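Local coordinates for protein soluble lytic murein transglycosylase (Escherichia coli, PDB 1QSA) that probably cleaves the glycosidic bonds between N-acetylmuramic acid and N-acetylglucosamine in peptidoglycan, forming a 1,6-anhydro bond in the N-acetylmuramic acid residue, at residues A[400-405]-A[431-435]. Coordinates in Å, arbitrary orientation, origin at the centre of the assembly. Residues are numbered along the deposited sequence.
Sequences ARSEWA and LSVQA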
ATOM      1  N   ALA A 400       6.062 -17.787  -6.760  1.00 10.34           N
ATOM      2  CA  ALA A 400       7.427 -17.443  -7.149  1.00 10.15           C
ATOM      3  C   ALA A 400       7.879 -16.163  -6.429  1.00 10.72           C
ATOM      4  O   ALA A 400       9.040 -16.059  -6.045  1.00 10.69           O
ATOM      5  CB  ALA A 400       7.510 -17.247  -8.657  1.00 10.18           C
ATOM      6  N   ARG A 401       6.978 -15.182  -6.286  1.00 10.87           N
ATOM      7  CA  ARG A 401       7.318 -13.925  -5.604  1.00 10.57           C
ATOM      8  C   ARG A 401       7.868 -14.183  -4.186  1.00 11.35           C
ATOM      9  O   ARG A 401       8.851 -13.567  -3.770  1.00 11.93           O
ATOM     10  CB  ARG A 401       6.104 -12.989  -5.551  1.00 11.77           C
ATOM     11  CG  ARG A 401       6.361 -11.716  -4.758  1.00 13.93           C
ATOM     12  CD  ARG A 401       5.142 -10.801  -4.711  1.00 19.84           C
ATOM     13  NE  ARG A 401       5.421  -9.671  -3.829  1.00 23.13           N
ATOM     14  CZ  ARG A 401       6.090  -8.578  -4.195  1.00 26.71           C
ATOM     15  NH1 ARG A 401       6.498  -8.422  -5.449  1.00 24.89           N
ATOM     16  NH2 ARG A 401       6.315  -7.618  -3.312  1.00 27.78           N
ATOM     17  N   SER A 402       7.247 -15.116  -3.459  1.00 12.90           N
ATOM     18  CA  SER A 402       7.691 -15.450  -2.104  1.00 12.91           C
ATOM     19  C   SER A 402       9.085 -16.065  -2.109  1.00 12.70           C
ATOM     20  O   SER A 402       9.898 -15.780  -1.226  1.00 12.85           O
ATOM     21  CB  SER A 402       6.696 -16.396  -1.438  1.00 13.84           C
ATOM     22  OG  SER A 402       5.431 -15.766  -1.372  1.00 15.97           O
ATOM     23  N   GLU A 403       9.342 -16.954  -3.068  1.00 11.81           N
ATOM     24  CA  GLU A 403      10.671 -17.557  -3.180  1.00 11.83           C
ATOM     25  C   GLU A 403      11.702 -16.494  -3.554  1.00 12.23           C
ATOM     26  O   GLU A 403      12.786 -16.444  -2.978  1.00 12.20           O
ATOM     27  CB  GLU A 403      10.692 -18.648  -4.249  1.00 12.55           C
ATOM     28  CG  GLU A 403       9.923 -19.899  -3.885  1.00 11.32           C
ATOM     29  CD  GLU A 403      10.743 -20.973  -3.169  1.00 12.24           C
ATOM     30  OE1 GLU A 403      11.870 -20.716  -2.676  1.00 11.88           O
ATOM     31  OE2 GLU A 403      10.218 -22.101  -3.086  1.00 12.81           O
ATOM     32  N   TRP A 404      11.357 -15.654  -4.531  1.00 12.77           N
ATOM     33  CA  TRP A 404      12.258 -14.605  -4.997  1.00 11.47           C
ATOM     34  C   TRP A 404      12.593 -13.645  -3.858  1.00 12.05           C
ATOM     35  O   TRP A 404      13.738 -13.192  -3.731  1.00 12.16           O
ATOM     36  CB  TRP A 404      11.618 -13.849  -6.166  1.00 11.29           C
ATOM     37  CG  TRP A 404      12.547 -12.944  -6.926  1.00 11.07           C
ATOM     38  CD1 TRP A 404      12.474 -11.583  -7.013  1.00 13.60           C
ATOM     39  CD2 TRP A 404      13.617 -13.343  -7.800  1.00 11.93           C
ATOM     40  NE1 TRP A 404      13.424 -11.108  -7.896  1.00 12.30           N
ATOM     41  CE2 TRP A 404      14.138 -12.166  -8.394  1.00 12.60           C
ATOM     42  CE3 TRP A 404      14.172 -14.582  -8.150  1.00 12.03           C
ATOM     43  CZ2 TRP A 404      15.191 -12.192  -9.322  1.00 11.95           C
ATOM     44  CZ3 TRP A 404      15.218 -14.609  -9.074  1.00 13.71           C
ATOM     45  CH2 TRP A 404      15.715 -13.420  -9.649  1.00 13.03           C
ATOM     46  N   ALA A 405      11.598 -13.369  -3.017  1.00 11.15           N
ATOM     47  CA  ALA A 405      11.771 -12.456  -1.893  1.00 13.27           C
ATOM     48  C   ALA A 405      12.891 -12.946  -0.982  1.00 13.90           C
ATOM     49  O   ALA A 405      13.705 -12.152  -0.521  1.00 15.50           O
ATOM     50  CB  ALA A 405      10.466 -12.314  -1.113  1.00 12.82           C
ATOM     51  N   LEU A 431       9.587 -10.401 -11.411  1.00  9.60           N
ATOM     52  CA  LEU A 431      10.740 -10.648 -10.556  1.00  9.24           C
ATOM     53  C   LEU A 431      11.826  -9.602 -10.772  1.00  7.98           C
ATOM     54  O   LEU A 431      12.507  -9.205  -9.831  1.00  8.31           O
ATOM     55  CB  LEU A 431      11.287 -12.069 -10.774  1.00  9.92           C
ATOM     56  CG  LEU A 431      10.238 -13.163 -10.540  1.00  9.72           C
ATOM     57  CD1 LEU A 431      10.914 -14.549 -10.614  1.00 10.51           C
ATOM     58  CD2 LEU A 431       9.582 -12.965  -9.158  1.00 10.95           C
ATOM     59  N   SER A 432      11.980  -9.150 -12.012  1.00  8.97           N
ATOM     60  CA  SER A 432      12.962  -8.116 -12.324  1.00  9.52           C
ATOM     61  C   SER A 432      12.611  -6.853 -11.532  1.00  9.36           C
ATOM     62  O   SER A 432      13.461  -6.301 -10.836  1.00  9.64           O
ATOM     63  CB  SER A 432      12.961  -7.822 -13.833  1.00 10.32           C
ATOM     64  OG  SER A 432      13.823  -6.742 -14.169  1.00 11.47           O
ATOM     65  N   VAL A 433      11.346  -6.433 -11.588  1.00  9.92           N
ATOM     66  CA  VAL A 433      10.933  -5.223 -10.850  1.00 10.10           C
ATOM     67  C   VAL A 433      11.098  -5.436  -9.336  1.00 10.81           C
ATOM     68  O   VAL A 433      11.626  -4.578  -8.614  1.00 10.24           O
ATOM     69  CB  VAL A 433       9.453  -4.817 -11.173  1.00  9.62           C
ATOM     70  CG1 VAL A 433       9.013  -3.666 -10.260  1.00 10.61           C
ATOM     71  CG2 VAL A 433       9.315  -4.374 -12.644  1.00 10.02           C
ATOM     72  N   GLN A 434      10.722  -6.620  -8.863  1.00 10.33           N
ATOM     73  CA  GLN A 434      10.819  -6.935  -7.441  1.00  9.49           C
ATOM     74  C   GLN A 434      12.250  -6.827  -6.911  1.00 11.15           C
ATOM     75  O   GLN A 434      12.475  -6.332  -5.800  1.00 11.64           O
ATOM     76  CB  GLN A 434      10.235  -8.332  -7.196  1.00 10.37           C
ATOM     77  CG  GLN A 434      10.090  -8.717  -5.727  1.00 11.63           C
ATOM     78  CD  GLN A 434       9.616 -10.148  -5.538  1.00 10.27           C
ATOM     79  OE1 GLN A 434       9.056 -10.756  -6.445  1.00 13.09           O
ATOM     80  NE2 GLN A 434       9.821 -10.683  -4.339  1.00 11.06           N
ATOM     81  N   ALA A 435      13.216  -7.278  -7.708  1.00 11.00           N
ATOM     82  CA  ALA A 435      14.619  -7.214  -7.315  1.00 11.29           C
ATOM     83  C   ALA A 435      15.105  -5.762  -7.299  1.00 12.08           C
ATOM     84  O   ALA A 435      15.897  -5.389  -6.429  1.00 13.56           O
ATOM     85  CB  ALA A 435      15.474  -8.049  -8.247  1.00 11.07           C
TER
HETATM   86  O   HOH W   1       7.014 -10.295  -8.170  1.00 18.74           O
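W404, Q434 and L431 join two helix segments that run roughly parallel, their axes 35° apart and 10.5 Å at closest approach. L431 lies over one face of the W404 indole. L431 CB makes a CH-pi contact 3.7 Å from the centroid of the W404 five-membered ring, and L431 CD2 is 3.7 Å from W404 CG. W404 NE1 also gives a weak hydrogen bond to L431 O (2.9 Å, bent to 121°). A435 CB meets the ring edge.

NE2 of the extended Q434 donates a nearly straight hydrogen bond to R401 O (3.1 Å), a carbonyl that also accepts from A405 N. Q434 OE1 takes a 2.7 Å hydrogen bond from a water that is weakly bonded to R401 NH1. The R401 guanidinium lies over the face of the Q434 amide.

Helices 397-408 and 429-438 are next-but-one neighbours in the L domain, whose family is grouped with TPR repeats. Helices 383-393 and 413-425 pack against both W404 and L431, through M385, V388 and A423.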